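Local coordinates for protein bacteriophage virulence determinant (Salmonella enterica subsp. enterica serovar Typhimurium str. 14028S, PDB 6GGR) that probably acts as a zinc-dependent protease of the PipA effector family that cleaves NF-kappaB subunits in infected host cells, at residues 86-91 and 192-197; 68-73 and 135-140; 47-52 and 105-110. All blocks are in the same frame, centred on the assembly; numbering follows the deposited sequence.

Contact 1: 86-91 and 192-197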
loop_
_atom_site.group_PDB
_atom_site.type_symbol
_atom_site.label_atom_id
_atom_site.label_comp_id
_atom_site.label_asym_id
_atom_site.label_seq_id
_atom_site.Cartn_x
_atom_site.Cartn_y
_atom_site.Cartn_z
ATOM N N GLY B 86 -6.531 -25.960 7.724
ATOM C CA GLY B 86 -7.956 -26.050 7.981
ATOM C C GLY B 86 -8.611 -24.698 8.163
ATOM O O GLY B 86 -9.788 -24.524 7.837
ATOM N N THR B 87 -7.871 -23.724 8.695
ATOM C CA THR B 87 -8.404 -22.370 8.794
ATOM C C THR B 87 -8.705 -21.807 7.412
ATOM O O THR B 87 -9.763 -21.205 7.195
ATOM C CB THR B 87 -7.421 -21.471 9.545
ATOM O OG1 THR B 87 -7.324 -21.908 10.908
ATOM C CG2 THR B 87 -7.867 -20.004 9.516
ATOM N N PHE B 88 -7.791 -22.005 6.458
ATOM C CA PHE B 88 -8.017 -21.514 5.102
ATOM C C PHE B 88 -9.156 -22.265 4.424
ATOM O O PHE B 88 -9.917 -21.675 3.647
ATOM C CB PHE B 88 -6.739 -21.633 4.279
ATOM C CG PHE B 88 -6.910 -21.225 2.847
ATOM C CD1 PHE B 88 -6.737 -19.906 2.463
ATOM C CD2 PHE B 88 -7.247 -22.157 1.886
ATOM C CE1 PHE B 88 -6.899 -19.530 1.146
ATOM C CE2 PHE B 88 -7.412 -21.784 0.568
ATOM C CZ PHE B 88 -7.236 -20.473 0.198
ATOM N N ARG B 89 -9.278 -23.569 4.688
ATOM C CA ARG B 89 -10.397 -24.324 4.136
ATOM C C ARG B 89 -11.731 -23.729 4.570
ATOM O O ARG B 89 -12.699 -23.752 3.802
ATOM C CB ARG B 89 -10.304 -25.799 4.550
ATOM C CG ARG B 89 -9.186 -26.577 3.849
ATOM C CD ARG B 89 -9.351 -28.097 3.982
ATOM N NE ARG B 89 -9.114 -28.591 5.339
ATOM C CZ ARG B 89 -7.914 -28.874 5.842
ATOM N NH1 ARG B 89 -6.819 -28.707 5.108
ATOM N NH2 ARG B 89 -7.807 -29.321 7.087
ATOM N N ARG B 90 -11.800 -23.178 5.785
ATOM C CA ARG B 90 -13.039 -22.569 6.261
ATOM C C ARG B 90 -13.377 -21.315 5.464
ATOM O O ARG B 90 -14.505 -21.155 4.982
ATOM C CB ARG B 90 -12.924 -22.236 7.749
ATOM C CG ARG B 90 -12.831 -23.454 8.654
ATOM C CD ARG B 90 -13.122 -23.111 10.111
ATOM N NE ARG B 90 -12.051 -22.333 10.740
ATOM C CZ ARG B 90 -12.046 -21.010 10.879
ATOM N NH1 ARG B 90 -13.055 -20.274 10.432
ATOM N NH2 ARG B 90 -11.020 -20.411 11.472
ATOM N N LEU B 91 -12.413 -20.407 5.323
ATOM C CA LEU B 91 -12.656 -19.190 4.556
ATOM C C LEU B 91 -13.016 -19.525 3.114
ATOM O O LEU B 91 -14.007 -19.020 2.576
ATOM C CB LEU B 91 -11.426 -18.284 4.625
ATOM C CG LEU B 91 -10.938 -17.965 6.043
ATOM C CD1 LEU B 91 -9.741 -17.037 5.999
ATOM C CD2 LEU B 91 -12.050 -17.361 6.888
ATOM N N ASN B 192 -1.623 -14.899 9.548
ATOM C CA ASN B 192 -0.653 -15.511 10.454
ATOM C C ASN B 192 -0.984 -16.977 10.707
ATOM O O ASN B 192 -0.100 -17.841 10.677
ATOM C CB ASN B 192 -0.609 -14.753 11.781
ATOM C CG ASN B 192 0.109 -13.417 11.679
ATOM O OD1 ASN B 192 0.805 -13.135 10.704
ATOM N ND2 ASN B 192 -0.043 -12.595 12.708
ATOM N N ILE B 193 -2.257 -17.273 10.982
ATOM C CA ILE B 193 -2.658 -18.630 11.346
ATOM C C ILE B 193 -2.527 -19.567 10.153
ATOM O O ILE B 193 -2.029 -20.693 10.277
ATOM C CB ILE B 193 -4.096 -18.628 11.890
ATOM C CG1 ILE B 193 -4.179 -17.781 13.161
ATOM C CG2 ILE B 193 -4.568 -20.062 12.162
ATOM C CD1 ILE B 193 -5.598 -17.455 13.592
ATOM N N ILE B 194 -3.004 -19.128 8.987
ATOM C CA ILE B 194 -2.941 -19.954 7.785
ATOM C C ILE B 194 -1.496 -20.317 7.468
ATOM O O ILE B 194 -1.168 -21.482 7.214
ATOM C CB ILE B 194 -3.614 -19.221 6.611
ATOM C CG1 ILE B 194 -5.110 -19.064 6.888
ATOM C CG2 ILE B 194 -3.392 -19.967 5.294
ATOM C CD1 ILE B 194 -5.807 -18.096 5.954
ATOM N N LEU B 195 -0.608 -19.321 7.486
ATOM C CA LEU B 195 0.789 -19.568 7.143
ATOM C C LEU B 195 1.434 -20.555 8.109
ATOM O O LEU B 195 2.183 -21.445 7.688
ATOM C CB LEU B 195 1.565 -18.252 7.129
ATOM C CG LEU B 195 1.730 -17.597 5.753
ATOM C CD1 LEU B 195 0.385 -17.280 5.134
ATOM C CD2 LEU B 195 2.575 -16.340 5.866
ATOM N N LYS B 196 1.173 -20.413 9.409
ATOM C CA LYS B 196 1.704 -21.390 10.358
ATOM C C LYS B 196 1.115 -22.771 10.110
ATOM O O LYS B 196 1.813 -23.783 10.238
ATOM C CB LYS B 196 1.433 -20.946 11.796
ATOM C CG LYS B 196 2.311 -19.796 12.276
ATOM C CD LYS B 196 3.792 -20.158 12.244
ATOM C CE LYS B 196 4.644 -19.070 12.882
ATOM N NZ LYS B 196 6.106 -19.302 12.677
ATOM N N GLU B 197 -0.172 -22.835 9.760
ATOM C CA GLU B 197 -0.778 -24.116 9.413
ATOM C C GLU B 197 -0.176 -24.706 8.144
ATOM O O GLU B 197 -0.218 -25.929 7.962
ATOM C CB GLU B 197 -2.291 -23.957 9.251
ATOM C CG GLU B 197 -3.041 -23.708 10.557
ATOM C CD GLU B 197 -4.549 -23.604 10.366
ATOM O OE1 GLU B 197 -5.017 -23.662 9.211
ATOM O OE2 GLU B 197 -5.271 -23.468 11.377
#
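Glu197 OE2 is gripped by one short hydrogen bond, donated by Thr87 OG1 over 2.6 Å. The hydroxyl comes from above the carboxylate plane, 33° out of it. The other oxygen, Glu197 OE1, takes a second bond, from the backbone N of Thr87 at 2.9 Å, although the position of OE1 is less certain. Across the contact both bonds come from Thr87, one from its backbone and one from its side chain. The torsions make this possible. Thr87 OG1 lies beside its own backbone N (chi1 -66°), so both donors point to the same carboxylate. The Glu197 chain is extended beyond CG and crosses Thr87 at about a right angle. The acid meets the N-terminal end of helix 86-100, whose positive pole would be expected to favour its charged form.

Next to the acid, toward Leu91, the contact is apolar. Ile194 carries most of it. Its CG1 rests 3.9 Å from Thr87 CG2, and its CG2 lies 3.9 Å from Phe88 CB. Its CD1 meets the edge of the Phe88 ring, 4.0 Å from Phe88 CD1, and reaches Leu91 CD1 at 4.1 Å. Ile193 adds CG2, 3.5 Å from Thr87 OG1.

The axes of the two short segments come within 8.8 Å, at 129° between their N-to-C directions. The Phe88 ring leads away into helix 64-84, where it packs on Leu78, Ala81 and Tyr82. Leu91 and Ile194 both touch helix 160-173, which carries His166 and His170; both bind zinc in this protein, although no metal is bound to this chain here.

Contact 2: 68-73 and 135-140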
loop_
_atom_site.group_PDB
_atom_site.type_symbol
_atom_site.label_atom_id
_atom_site.label_comp_id
_atom_site.label_asym_id
_atom_site.label_seq_id
_atom_site.Cartn_x
_atom_site.Cartn_y
_atom_site.Cartn_z
ATOM N N ASP B 68 -0.670 -15.044 -16.754
ATOM C CA ASP B 68 -0.374 -16.468 -16.644
ATOM C C ASP B 68 0.683 -16.731 -15.577
ATOM O O ASP B 68 0.585 -17.705 -14.823
ATOM C CB ASP B 68 0.077 -17.013 -18.001
ATOM C CG ASP B 68 -1.049 -17.043 -19.023
ATOM O OD1 ASP B 68 -2.188 -17.395 -18.647
ATOM O OD2 ASP B 68 -0.797 -16.716 -20.203
ATOM N N GLU B 69 1.697 -15.867 -15.493
ATOM C CA GLU B 69 2.738 -16.038 -14.484
ATOM C C GLU B 69 2.155 -15.945 -13.081
ATOM O O GLU B 69 2.413 -16.804 -12.229
ATOM C CB GLU B 69 3.832 -14.988 -14.681
ATOM C CG GLU B 69 4.654 -15.188 -15.949
ATOM C CD GLU B 69 5.425 -13.946 -16.362
ATOM O OE1 GLU B 69 5.348 -12.924 -15.646
ATOM O OE2 GLU B 69 6.109 -13.991 -17.405
ATOM N N CYS B 70 1.358 -14.907 -12.823
ATOM C CA CYS B 70 0.804 -14.714 -11.489
ATOM C C CYS B 70 -0.253 -15.764 -11.171
ATOM O O CYS B 70 -0.335 -16.240 -10.033
ATOM C CB CYS B 70 0.226 -13.304 -11.359
ATOM S SG CYS B 70 1.489 -11.993 -11.259
ATOM N N ARG B 71 -1.066 -16.147 -12.159
ATOM C CA ARG B 71 -2.098 -17.151 -11.916
ATOM C C ARG B 71 -1.484 -18.506 -11.586
ATOM O O ARG B 71 -1.981 -19.225 -10.711
ATOM C CB ARG B 71 -3.019 -17.278 -13.130
ATOM C CG ARG B 71 -4.334 -17.970 -12.804
ATOM C CD ARG B 71 -5.004 -18.573 -14.029
ATOM N NE ARG B 71 -6.251 -19.242 -13.665
ATOM C CZ ARG B 71 -6.350 -20.515 -13.290
ATOM N NH1 ARG B 71 -5.275 -21.291 -13.228
ATOM N NH2 ARG B 71 -7.535 -21.017 -12.973
ATOM N N GLU B 72 -0.417 -18.883 -12.293
ATOM C CA GLU B 72 0.273 -20.133 -11.991
ATOM C C GLU B 72 0.748 -20.150 -10.541
ATOM O O GLU B 72 0.547 -21.133 -9.820
ATOM C CB GLU B 72 1.445 -20.320 -12.955
ATOM C CG GLU B 72 2.154 -21.662 -12.834
ATOM C CD GLU B 72 3.336 -21.628 -11.885
ATOM O OE1 GLU B 72 4.033 -20.591 -11.826
ATOM O OE2 GLU B 72 3.570 -22.642 -11.195
ATOM N N VAL B 73 1.374 -19.058 -10.095
ATOM C CA VAL B 73 1.833 -18.968 -8.710
ATOM C C VAL B 73 0.643 -18.978 -7.759
ATOM O O VAL B 73 0.651 -19.668 -6.733
ATOM C CB VAL B 73 2.703 -17.715 -8.516
ATOM C CG1 VAL B 73 3.054 -17.508 -7.037
ATOM C CG2 VAL B 73 3.970 -17.827 -9.347
ATOM N N LEU B 135 -2.180 -8.716 -7.687
ATOM C CA LEU B 135 -1.023 -9.470 -7.229
ATOM C C LEU B 135 0.134 -9.244 -8.190
ATOM O O LEU B 135 -0.071 -8.975 -9.377
ATOM C CB LEU B 135 -1.330 -10.970 -7.137
ATOM C CG LEU B 135 -2.543 -11.363 -6.291
ATOM C CD1 LEU B 135 -2.897 -12.824 -6.516
ATOM C CD2 LEU B 135 -2.291 -11.100 -4.813
ATOM N N ASN B 136 1.355 -9.358 -7.668
ATOM C CA ASN B 136 2.553 -9.237 -8.486
ATOM C C ASN B 136 3.642 -10.118 -7.893
ATOM O O ASN B 136 3.557 -10.558 -6.744
ATOM C CB ASN B 136 3.039 -7.788 -8.575
ATOM C CG ASN B 136 3.541 -7.261 -7.243
ATOM O OD1 ASN B 136 4.639 -7.601 -6.801
ATOM N ND2 ASN B 136 2.735 -6.427 -6.594
ATOM N N LEU B 137 4.677 -10.363 -8.696
ATOM C CA LEU B 137 5.814 -11.180 -8.294
ATOM C C LEU B 137 7.059 -10.333 -8.044
ATOM O O LEU B 137 8.185 -10.814 -8.192
ATOM C CB LEU B 137 6.094 -12.248 -9.349
ATOM C CG LEU B 137 4.956 -13.251 -9.548
ATOM C CD1 LEU B 137 5.062 -13.927 -10.906
ATOM C CD2 LEU B 137 4.956 -14.285 -8.433
ATOM N N ASP B 138 6.867 -9.068 -7.660
ATOM C CA ASP B 138 7.997 -8.192 -7.379
ATOM C C ASP B 138 8.674 -8.531 -6.056
ATOM O O ASP B 138 9.812 -8.104 -5.832
ATOM C CB ASP B 138 7.542 -6.731 -7.373
ATOM C CG ASP B 138 6.829 -6.336 -8.656
ATOM O OD1 ASP B 138 7.013 -7.031 -9.679
ATOM O OD2 ASP B 138 6.089 -5.330 -8.643
ATOM N N ASP B 139 8.007 -9.284 -5.177
ATOM C CA ASP B 139 8.649 -9.745 -3.951
ATOM C C ASP B 139 9.907 -10.552 -4.237
ATOM O O ASP B 139 10.767 -10.673 -3.358
ATOM C CB ASP B 139 7.677 -10.592 -3.126
ATOM C CG ASP B 139 6.630 -9.756 -2.418
ATOM O OD1 ASP B 139 6.680 -8.513 -2.530
ATOM O OD2 ASP B 139 5.757 -10.345 -1.745
ATOM N N THR B 140 10.025 -11.111 -5.441
ATOM C CA THR B 140 11.211 -11.839 -5.870
ATOM C C THR B 140 12.076 -11.020 -6.822
ATOM O O THR B 140 12.958 -11.578 -7.483
ATOM C CB THR B 140 10.805 -13.156 -6.539
ATOM O OG1 THR B 140 9.810 -12.902 -7.540
ATOM C CG2 THR B 140 10.252 -14.137 -5.516
#
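The loop that leaves strand 132-135 opens with an Asx turn and packs on helix 64-84 through Leu137. Asn136 OD1 accepts a hydrogen bond from the backbone N of Asp138 at 2.8 Å. The N-H lies in the carbonyl plane, on a lone pair of OD1. Asn136 ND2 is bonded to the backbone O of Glu113, so both ends of the amide are fixed.

The tight part is apolar, and no hydrogen bond crosses between the two segments. Leu137 points toward the helix, and its two methyls split the work. CD2 meets Val73 tip to tip, 3.8 Å from Val73 CG2 and 4.0 Å from Val73 CG1. CD1 lies 4.1 Å from Glu69 CB. The buried Cys70 sulfur fits against the chain where it leaves the strand. SG is 3.9 Å from Leu135 O and 4.1 Å from Leu137 CG. Val73 and Leu135 also touch Phe164 of helix 160-173, the helix of His166 and His170.

The loose side faces solvent. Only the CB end of Glu69 takes part, and the rest of the chain runs on, extended, to an exposed carboxylate. That group lies close to the acid of Asp65, which would probably raise its pKa. Farther along the loop, Asp139 OD1 forms a salt bridge with a basic side chain of another protein chain, and OD2 is bonded to Ser163.

Beyond the Asx turn, Thr140 OG1 donates a hydrogen bond of 2.7 Å to Leu137 O, from above the carbonyl plane and not on a lone pair.

Contact 3: 47-52 and 105-110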
loop_
_atom_site.group_PDB
_atom_site.type_symbol
_atom_site.label_atom_id
_atom_site.label_comp_id
_atom_site.label_asym_id
_atom_site.label_seq_id
_atom_site.Cartn_x
_atom_site.Cartn_y
_atom_site.Cartn_z
ATOM N N GLU B 47 -9.665 -21.347 -10.601
ATOM C CA GLU B 47 -10.843 -21.078 -11.423
ATOM C C GLU B 47 -12.010 -20.598 -10.571
ATOM O O GLU B 47 -12.807 -19.760 -11.009
ATOM C CB GLU B 47 -11.235 -22.331 -12.207
ATOM C CG GLU B 47 -10.525 -22.480 -13.546
ATOM C CD GLU B 47 -10.755 -23.834 -14.189
ATOM O OE1 GLU B 47 -11.815 -24.446 -13.936
ATOM O OE2 GLU B 47 -9.869 -24.292 -14.944
ATOM N N TYR B 48 -12.130 -21.120 -9.349
ATOM C CA TYR B 48 -13.220 -20.704 -8.474
ATOM C C TYR B 48 -13.050 -19.264 -8.009
ATOM O O TYR B 48 -14.044 -18.569 -7.774
ATOM C CB TYR B 48 -13.312 -21.634 -7.260
ATOM C CG TYR B 48 -13.595 -23.093 -7.582
ATOM C CD1 TYR B 48 -13.991 -23.490 -8.854
ATOM C CD2 TYR B 48 -13.470 -24.073 -6.603
ATOM C CE1 TYR B 48 -14.247 -24.816 -9.143
ATOM C CE2 TYR B 48 -13.726 -25.404 -6.884
ATOM C CZ TYR B 48 -14.114 -25.768 -8.156
ATOM O OH TYR B 48 -14.371 -27.088 -8.447
ATOM N N LEU B 49 -11.810 -18.797 -7.868
ATOM C CA LEU B 49 -11.557 -17.454 -7.359
ATOM C C LEU B 49 -11.424 -16.420 -8.473
ATOM O O LEU B 49 -11.872 -15.281 -8.309
ATOM C CB LEU B 49 -10.290 -17.450 -6.499
ATOM C CG LEU B 49 -9.925 -16.137 -5.797
ATOM C CD1 LEU B 49 -10.803 -15.902 -4.579
ATOM C CD2 LEU B 49 -8.455 -16.122 -5.411
ATOM N N ILE B 50 -10.830 -16.794 -9.606
ATOM C CA ILE B 50 -10.452 -15.852 -10.656
ATOM C C ILE B 50 -11.273 -16.134 -11.907
ATOM O O ILE B 50 -11.353 -17.282 -12.361
ATOM C CB ILE B 50 -8.947 -15.938 -10.965
ATOM C CG1 ILE B 50 -8.121 -15.770 -9.683
ATOM C CG2 ILE B 50 -8.550 -14.903 -12.007
ATOM C CD1 ILE B 50 -8.431 -14.513 -8.887
ATOM N N SER B 51 -11.862 -15.081 -12.476
ATOM C CA SER B 51 -12.565 -15.188 -13.750
ATOM C C SER B 51 -11.646 -14.871 -14.924
ATOM O O SER B 51 -11.574 -15.641 -15.887
ATOM C CB SER B 51 -13.771 -14.246 -13.779
ATOM O OG SER B 51 -13.359 -12.891 -13.793
ATOM N N GLY B 52 -10.953 -13.738 -14.862
ATOM C CA GLY B 52 -10.021 -13.355 -15.892
ATOM C C GLY B 52 -9.165 -12.182 -15.465
ATOM O O GLY B 52 -9.258 -11.694 -14.334
ATOM N N GLN B 105 -19.664 -14.408 -10.280
ATOM C CA GLN B 105 -19.322 -13.731 -9.024
ATOM C C GLN B 105 -17.767 -13.777 -8.680
ATOM O O GLN B 105 -17.421 -13.494 -7.556
ATOM C CB GLN B 105 -20.217 -14.158 -7.823
ATOM C CG GLN B 105 -21.682 -13.708 -7.886
ATOM C CD GLN B 105 -22.440 -13.818 -6.493
ATOM O OE1 GLN B 105 -22.397 -12.905 -5.682
ATOM N NE2 GLN B 105 -23.064 -14.958 -6.214
ATOM N N ARG B 106 -16.952 -14.192 -9.634
ATOM C CA ARG B 106 -15.490 -14.360 -9.449
ATOM C C ARG B 106 -14.703 -13.011 -9.511
ATOM O O ARG B 106 -15.284 -11.982 -9.826
ATOM C CB ARG B 106 -14.855 -15.431 -10.348
ATOM C CG ARG B 106 -15.813 -16.443 -10.923
ATOM C CD ARG B 106 -16.037 -17.655 -10.037
ATOM N NE ARG B 106 -15.909 -18.900 -10.785
ATOM C CZ ARG B 106 -16.394 -20.070 -10.409
ATOM N NH1 ARG B 106 -17.053 -20.214 -9.283
ATOM N NH2 ARG B 106 -16.184 -21.107 -11.165
ATOM N N TRP B 107 -13.407 -13.034 -9.194
ATOM C CA TRP B 107 -12.605 -11.785 -9.060
ATOM C C TRP B 107 -11.721 -11.613 -10.257
ATOM O O TRP B 107 -11.348 -12.565 -10.893
ATOM C CB TRP B 107 -11.732 -11.774 -7.760
ATOM C CG TRP B 107 -12.509 -11.811 -6.495
ATOM C CD1 TRP B 107 -13.196 -12.842 -6.010
ATOM C CD2 TRP B 107 -12.639 -10.766 -5.539
ATOM N NE1 TRP B 107 -13.767 -12.518 -4.837
ATOM C CE2 TRP B 107 -13.437 -11.239 -4.522
ATOM C CE3 TRP B 107 -12.150 -9.467 -5.465
ATOM C CZ2 TRP B 107 -13.766 -10.478 -3.447
ATOM C CZ3 TRP B 107 -12.479 -8.718 -4.415
ATOM C CH2 TRP B 107 -13.275 -9.209 -3.415
ATOM N N LEU B 108 -11.457 -10.355 -10.583
ATOM C CA LEU B 108 -10.460 -10.049 -11.601
ATOM C C LEU B 108 -9.067 -10.105 -10.991
ATOM O O LEU B 108 -8.836 -9.593 -9.891
ATOM C CB LEU B 108 -10.710 -8.663 -12.195
ATOM C CG LEU B 108 -11.940 -8.492 -13.092
ATOM C CD1 LEU B 108 -12.148 -7.027 -13.452
ATOM C CD2 LEU B 108 -11.802 -9.334 -14.350
ATOM N N LEU B 109 -8.138 -10.736 -11.701
ATOM C CA LEU B 109 -6.750 -10.809 -11.253
ATOM C C LEU B 109 -5.978 -9.657 -11.888
ATOM O O LEU B 109 -5.685 -9.677 -13.085
ATOM C CB LEU B 109 -6.139 -12.160 -11.611
ATOM C CG LEU B 109 -4.656 -12.317 -11.263
ATOM C CD1 LEU B 109 -4.422 -12.113 -9.775
ATOM C CD2 LEU B 109 -4.132 -13.673 -11.703
ATOM N N GLY B 110 -5.657 -8.642 -11.086
ATOM C CA GLY B 110 -4.830 -7.545 -11.552
ATOM C C GLY B 110 -3.356 -7.893 -11.502
ATOM O O GLY B 110 -2.599 -7.316 -10.714
#
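Arg106 runs back along the end of helix 45-49, and nearly every atom of its side chain meets backbone. CB rests 3.6 Å from Leu49 O and also touches Ser51 N and CB. CG passes close to Ser51 CB. CD lies against Tyr48 O at 3.2 Å. NE is 3.2 Å from Glu47 O, but the angle is poor and no hydrogen bond forms. One face of the guanidinium is turned to Tyr48 CA, which sits 3.8 Å above the plane, over its centre. At the tip, NH2 comes near Tyr48 CD1. The two side chains lie side by side and point the same way, and the Tyr48 ring and the guanidinium planes are 44° apart. Arg106 chi1 is -19°, far from a staggered position, which suggests a strained fit. The chain also bends at chi2 and chi3.

Next to this side chain the segments form a parallel beta bridge, Ile50 with Trp107. Trp107 N donates to Leu49 O at 2.9 Å with an angle of 162°. Ser51 N donates to Trp107 O at 3.0 Å. Farther on, Leu109 N bonds to Gly52 O. The strands are joined by a mostly helical crossover, which includes helices 64-84 and 86-100. The backbone of Leu108 is hydrogen-bonded to that of Lys131 and Ile133, so strand 107-111 also pairs with strand 132-135.

Ile50 and Trp107 share one face of this pairing. The Ile50 and Leu109 side chains cross obliquely, with Ile50 CG2 3.7 Å from Leu109 CB. Leu49, its CG anti to the backbone N, brings CD1 toward the Trp107 ring. The Trp107 side chain lies about 7 Å from that of His170.

How the contacts relate
Along the chain the segments come in the order 47-52, 68-73, 86-91, 105-110, 135-140 and 192-197. The first halves of contacts 3, 2 and 1 are thus followed by their second halves in the same order. Contacts 2 and 3 are neighbours, with centres 15 Å apart. They touch where Leu135 CD1 meets Leu109 CD1 at 3.7 Å, between adjacent strands 132-135 and 107-111. Contact 1 stands apart, its centre 21 Å from each of the others. Helices 64-84 and 86-100 follow each other and link the two regions. Contacts 1 and 2 both touch helix 160-173, and contact 3 comes near His170 through Trp107, consistent with a compact frame round the metal site.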